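Long-range contacts in intracellular protein transport protein USO1 (Saccharomyces cerevisiae S288c, PDB 6LSU), which is required for protein transport from the endoplasmic reticulum to the Golgi complex, here represented by the globular head region of a long coiled-coil tether: residues L338-L342 against F376-D380; R367-Q373 against A433-N438. One frame throughout, in Å; residues are numbered along the deposited sequence.

Interaction 1: residues L338-L342 against F376-D380; sequences LMVVL and FSKID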
# COMPACT_ATOMS: atom_id res chain seq x y z
N LEU A 338 -1.14 4.04 -17.32
CA LEU A 338 -2.52 4.10 -16.76
C LEU A 338 -3.37 2.98 -17.33
O LEU A 338 -4.10 2.31 -16.57
CB LEU A 338 -3.21 5.42 -17.10
CG LEU A 338 -4.61 5.55 -16.48
CD1 LEU A 338 -4.56 5.40 -14.96
CD2 LEU A 338 -5.26 6.89 -16.87
N MET A 339 -3.33 2.83 -18.63
CA MET A 339 -4.14 1.82 -19.34
C MET A 339 -3.61 0.46 -18.90
O MET A 339 -4.37 -0.46 -18.73
CB MET A 339 -4.01 1.99 -20.86
CG MET A 339 -4.97 1.11 -21.60
SD MET A 339 -6.65 1.71 -21.27
CE MET A 339 -7.49 0.12 -21.18
N VAL A 340 -2.31 0.32 -18.78
CA VAL A 340 -1.75 -1.01 -18.39
C VAL A 340 -2.16 -1.34 -16.93
O VAL A 340 -2.53 -2.52 -16.69
CB VAL A 340 -0.23 -1.07 -18.59
CG1 VAL A 340 0.31 -2.41 -18.10
CG2 VAL A 340 0.09 -0.90 -20.07
N VAL A 341 -2.06 -0.40 -15.99
CA VAL A 341 -2.41 -0.79 -14.59
C VAL A 341 -3.93 -1.08 -14.49
O VAL A 341 -4.29 -1.95 -13.74
CB VAL A 341 -1.82 0.12 -13.50
CG1 VAL A 341 -0.49 0.74 -13.87
CG2 VAL A 341 -2.78 1.12 -12.98
N LEU A 342 -4.79 -0.40 -15.24
CA LEU A 342 -6.26 -0.63 -15.23
C LEU A 342 -6.56 -1.96 -15.87
O LEU A 342 -7.51 -2.57 -15.41
CB LEU A 342 -7.01 0.46 -16.00
CG LEU A 342 -7.06 1.83 -15.34
CD1 LEU A 342 -7.76 2.82 -16.27
CD2 LEU A 342 -7.76 1.75 -14.01
N PHE A 376 -9.42 9.65 -17.99
CA PHE A 376 -10.01 8.50 -17.26
C PHE A 376 -11.46 8.27 -17.68
O PHE A 376 -11.86 7.14 -18.00
CB PHE A 376 -9.90 8.73 -15.76
CG PHE A 376 -10.05 7.45 -14.98
CD1 PHE A 376 -9.00 6.55 -14.92
CD2 PHE A 376 -11.25 7.15 -14.36
CE1 PHE A 376 -9.15 5.37 -14.22
CE2 PHE A 376 -11.42 5.95 -13.70
CZ PHE A 376 -10.37 5.06 -13.62
N SER A 377 -12.25 9.33 -17.71
CA SER A 377 -13.69 9.26 -18.05
C SER A 377 -13.91 8.71 -19.46
O SER A 377 -15.03 8.42 -19.73
CB SER A 377 -14.34 10.57 -17.97
OG SER A 377 -13.77 11.38 -18.98
N LYS A 378 -12.88 8.58 -20.30
CA LYS A 378 -13.01 8.13 -21.72
C LYS A 378 -12.47 6.72 -21.90
O LYS A 378 -12.61 6.12 -23.01
CB LYS A 378 -12.30 9.09 -22.66
CG LYS A 378 -12.63 10.56 -22.41
CD LYS A 378 -12.28 11.44 -23.56
CE LYS A 378 -10.79 11.68 -23.70
NZ LYS A 378 -10.55 12.91 -24.47
N ILE A 379 -11.91 6.16 -20.83
CA ILE A 379 -11.35 4.79 -20.91
C ILE A 379 -12.48 3.74 -20.85
O ILE A 379 -13.38 3.80 -19.96
CB ILE A 379 -10.31 4.59 -19.84
CG1 ILE A 379 -9.26 5.68 -19.93
CG2 ILE A 379 -9.77 3.18 -19.95
CD1 ILE A 379 -8.21 5.63 -18.86
N ASP A 380 -12.41 2.80 -21.79
CA ASP A 380 -13.33 1.66 -21.98
C ASP A 380 -12.51 0.37 -21.88
O ASP A 380 -11.33 0.34 -22.26
CB ASP A 380 -14.05 1.75 -23.32
CG ASP A 380 -15.03 2.91 -23.45
OD1 ASP A 380 -15.77 3.19 -22.45
OD2 ASP A 380 -15.06 3.53 -24.56

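Interaction 2: residues R367-Q373 against A433-N438; sequences RSNEHAQ and AYFMDN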
# COMPACT_ATOMS: atom_id res chain seq x y z
N ARG A 367 -5.58 11.24 -9.06
CA ARG A 367 -6.12 12.05 -7.96
C ARG A 367 -5.89 13.54 -8.24
O ARG A 367 -4.75 13.96 -8.26
CB ARG A 367 -5.43 11.65 -6.66
CG ARG A 367 -6.02 12.38 -5.44
CD ARG A 367 -6.09 11.59 -4.15
NE ARG A 367 -5.03 10.59 -4.14
CZ ARG A 367 -5.21 9.28 -4.08
NH1 ARG A 367 -6.41 8.79 -3.96
NH2 ARG A 367 -4.18 8.46 -4.16
N SER A 368 -6.93 14.32 -8.40
CA SER A 368 -6.86 15.81 -8.37
C SER A 368 -6.19 16.43 -9.60
O SER A 368 -5.55 17.45 -9.46
CB SER A 368 -6.13 16.24 -7.13
OG SER A 368 -7.08 16.72 -6.23
N ASN A 369 -6.30 15.80 -10.76
CA ASN A 369 -5.62 16.19 -12.01
C ASN A 369 -6.72 16.15 -13.06
O ASN A 369 -7.00 15.01 -13.50
CB ASN A 369 -4.51 15.18 -12.29
CG ASN A 369 -3.65 15.50 -13.50
OD1 ASN A 369 -4.16 15.82 -14.59
ND2 ASN A 369 -2.35 15.36 -13.31
N GLU A 370 -7.37 17.31 -13.32
CA GLU A 370 -8.39 17.44 -14.40
C GLU A 370 -7.99 16.54 -15.59
O GLU A 370 -8.78 15.71 -16.03
CB GLU A 370 -8.46 18.90 -14.85
CG GLU A 370 -9.53 19.76 -14.20
CD GLU A 370 -10.14 20.76 -15.17
OE1 GLU A 370 -10.35 21.95 -14.78
OE2 GLU A 370 -10.37 20.35 -16.33
N HIS A 371 -6.79 16.72 -16.11
CA HIS A 371 -6.33 16.07 -17.37
C HIS A 371 -6.37 14.54 -17.18
O HIS A 371 -6.90 13.81 -18.09
CB HIS A 371 -4.91 16.56 -17.75
CG HIS A 371 -4.46 15.86 -18.98
ND1 HIS A 371 -3.33 15.14 -19.05
CD2 HIS A 371 -5.12 15.63 -20.11
CE1 HIS A 371 -3.29 14.50 -20.20
NE2 HIS A 371 -4.37 14.79 -20.86
N ALA A 372 -5.83 14.04 -16.06
CA ALA A 372 -5.91 12.60 -15.70
C ALA A 372 -7.37 12.15 -15.54
O ALA A 372 -7.76 11.19 -16.21
CB ALA A 372 -5.04 12.28 -14.49
N GLN A 373 -8.18 12.88 -14.82
CA GLN A 373 -9.62 12.60 -14.62
C GLN A 373 -10.42 12.66 -15.94
O GLN A 373 -11.27 11.74 -16.21
CB GLN A 373 -10.20 13.58 -13.61
CG GLN A 373 -9.57 13.37 -12.24
CD GLN A 373 -9.79 14.52 -11.31
OE1 GLN A 373 -10.14 15.61 -11.72
NE2 GLN A 373 -9.65 14.28 -10.02
N ALA A 433 -10.73 9.36 -6.28
CA ALA A 433 -9.53 9.98 -6.88
C ALA A 433 -9.99 10.62 -8.20
O ALA A 433 -9.68 11.82 -8.55
CB ALA A 433 -8.47 8.94 -7.09
N TYR A 434 -10.84 9.90 -8.91
CA TYR A 434 -11.42 10.38 -10.16
C TYR A 434 -12.25 11.66 -9.99
O TYR A 434 -12.21 12.60 -10.82
CB TYR A 434 -12.26 9.26 -10.71
CG TYR A 434 -13.14 9.64 -11.85
CD1 TYR A 434 -12.61 9.93 -13.08
CD2 TYR A 434 -14.52 9.55 -11.72
CE1 TYR A 434 -13.43 10.16 -14.17
CE2 TYR A 434 -15.35 9.77 -12.81
CZ TYR A 434 -14.80 10.09 -14.03
OH TYR A 434 -15.57 10.35 -15.11
N PHE A 435 -13.03 11.74 -8.93
CA PHE A 435 -13.93 12.91 -8.77
C PHE A 435 -13.19 13.97 -7.99
O PHE A 435 -13.68 15.14 -8.02
CB PHE A 435 -15.19 12.56 -7.98
CG PHE A 435 -16.17 11.71 -8.74
CD1 PHE A 435 -16.71 12.14 -9.93
CD2 PHE A 435 -16.58 10.49 -8.25
CE1 PHE A 435 -17.58 11.32 -10.66
CE2 PHE A 435 -17.43 9.66 -8.97
CZ PHE A 435 -17.93 10.09 -10.17
N MET A 436 -12.11 13.62 -7.31
CA MET A 436 -11.49 14.58 -6.34
C MET A 436 -11.27 15.94 -7.01
O MET A 436 -10.61 15.97 -8.06
CB MET A 436 -10.14 14.06 -5.84
CG MET A 436 -9.67 14.83 -4.68
SD MET A 436 -10.66 14.33 -3.30
CE MET A 436 -9.82 12.78 -2.92
N ASP A 437 -11.81 16.99 -6.39
CA ASP A 437 -11.62 18.44 -6.73
C ASP A 437 -12.05 18.76 -8.16
O ASP A 437 -11.48 19.67 -8.74
CB ASP A 437 -10.16 18.83 -6.57
CG ASP A 437 -9.74 18.78 -5.13
OD1 ASP A 437 -10.53 19.27 -4.29
OD2 ASP A 437 -8.63 18.25 -4.87
N ASN A 438 -13.06 18.07 -8.67
CA ASN A 438 -13.60 18.24 -10.04
C ASN A 438 -15.13 18.32 -9.97
O ASN A 438 -15.86 17.32 -10.30
CB ASN A 438 -13.09 17.08 -10.86
CG ASN A 438 -13.14 17.33 -12.34
OD1 ASN A 438 -14.01 18.09 -12.83
ND2 ASN A 438 -12.24 16.67 -13.07

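Interaction 1: residues L338-L342 against F376-D380
Ile379 meets three side chains of helix 337-346 with two different branches. Its CD1 methyl lies 3.8 Å from Leu338 CD2 and 3.8 Å from Leu342 CD1, so a single carbon touches residues one helical turn apart; the isoleucine runs obliquely to Leu338 and at roughly a right angle to Leu342. The other branch serves Met339. Here the two side chains pass in opposite senses, Ile379 CG2 resting 3.7 Å from Met339 SD; a bend at chi2 (67°) and another at chi3 bring the sulfur and CE round to the loop. Met339 CE comes within 4.0 Å of the carbonyl oxygen Asp380 O.

The ring of Phe376 adds a second apolar surface. Leu342 CD1 approaches Phe376 CE1 at 3.6 Å on a slant to the ring, whereas Leu338 CD2 stands at the ring edge, near its plane, 4.2 Å from Phe376 CD1. No hydrogen bond joins the two segments; apolar side chains make nearly all of the contact. A type I turn from Phe376 to Ile379, closed by the bond from Ile379 N to Phe376 O, brings both hydrophobic residues to bear on one helix. An alanine in place of Ile379 would lack both branches and would probably open a gap between the turn and the two leucines, leaving Met339 SD without the methyl it rests on.

The contact thus ties a helix of ARM repeat 6 to a turn in ARM repeat 7. Leu338 and Leu342 also pack on helix 354-366, Phe376 reaches helices 404-414 and 421-435, and the chain continues from Ile379 into strand 380-384, paired antiparallel with strand 399-403.

Interaction 2: residues R367-Q373 against A433-N438
The carboxamide of Gln373 grips the turn that follows helix 421-435 through three hydrogen bonds, one of them to the helix itself. Its NE2 donates to Met436 O at 2.8 Å, lying in the carbonyl plane on a lone pair, and to Ala433 O at 2.9 Å, almost in line with that carbonyl. At the other end of the amide, Gln373 OE1 accepts from Asn438 ND2 at 2.7 Å with an N-H...O angle of 159°, the donor standing above the carbonyl plane; the two amide planes are turned 37° apart. With bonds at both ends, the Gln373 amide is fixed in rotation, and the chain, extended beyond CG, carries it alongside the backbone of Tyr434, whose carbonyl oxygen lies 3.1 Å from Gln373 CG.

Beside this polar clasp, Arg367 lies along Met436, both pointing the same way, with Arg367 CD 4.1 Å from Met436 CE. Arg367 NH1 also approaches Ala433 CB obliquely, while Ser368 OG sits 2.6 Å from Asp437 OD2.

In this armadillo-type array of stacked helices, the contact joins two interhelical corners: the link from ARM repeat 6 into 7 meets the link from 7 into 8. Each corner ends in an asparagine N-cap. Asn369 OD1 accepts from Ala372 N at 2.8 Å, starting the helix that bears Gln373. Asn438 OD1 accepts, weakly, from Leu441 N of helix 439-459, while its ND2 holds Gln373 OE1.

Further out, Asn369 ND2 is bonded to Gln329 and Asn330 of helix 325-333, and Gln329 also donates to Arg367 O. On the opposite segment, Gln442 donates to Phe435 O, and the Phe435 ring meets Phe445 and Phe527.

Helix 370-376 takes part in both interactions: its middle carries Gln373 into interaction 2, and its last residue, Phe376, enters interaction 1. The two centres lie 13 Å apart, and Tyr434 bridges them, its ring meeting that of Phe376. Both are partly buried, but their chemistry differs. Interaction 1 joins a helix flank to a turn almost wholly through hydrocarbon and sulfur, with no exposed residue among those touching. In interaction 2, backbone carbonyls at and just past a helix end take up the amide N-H groups of a buried glutamine, whose own oxygen is met by a buried asparagine; Ser368, Glu370 and Asp437 form an exposed margin. Interaction 1 ties repeat 6 to 7; interaction 2 runs from the 6-7 junction to that of 7-8.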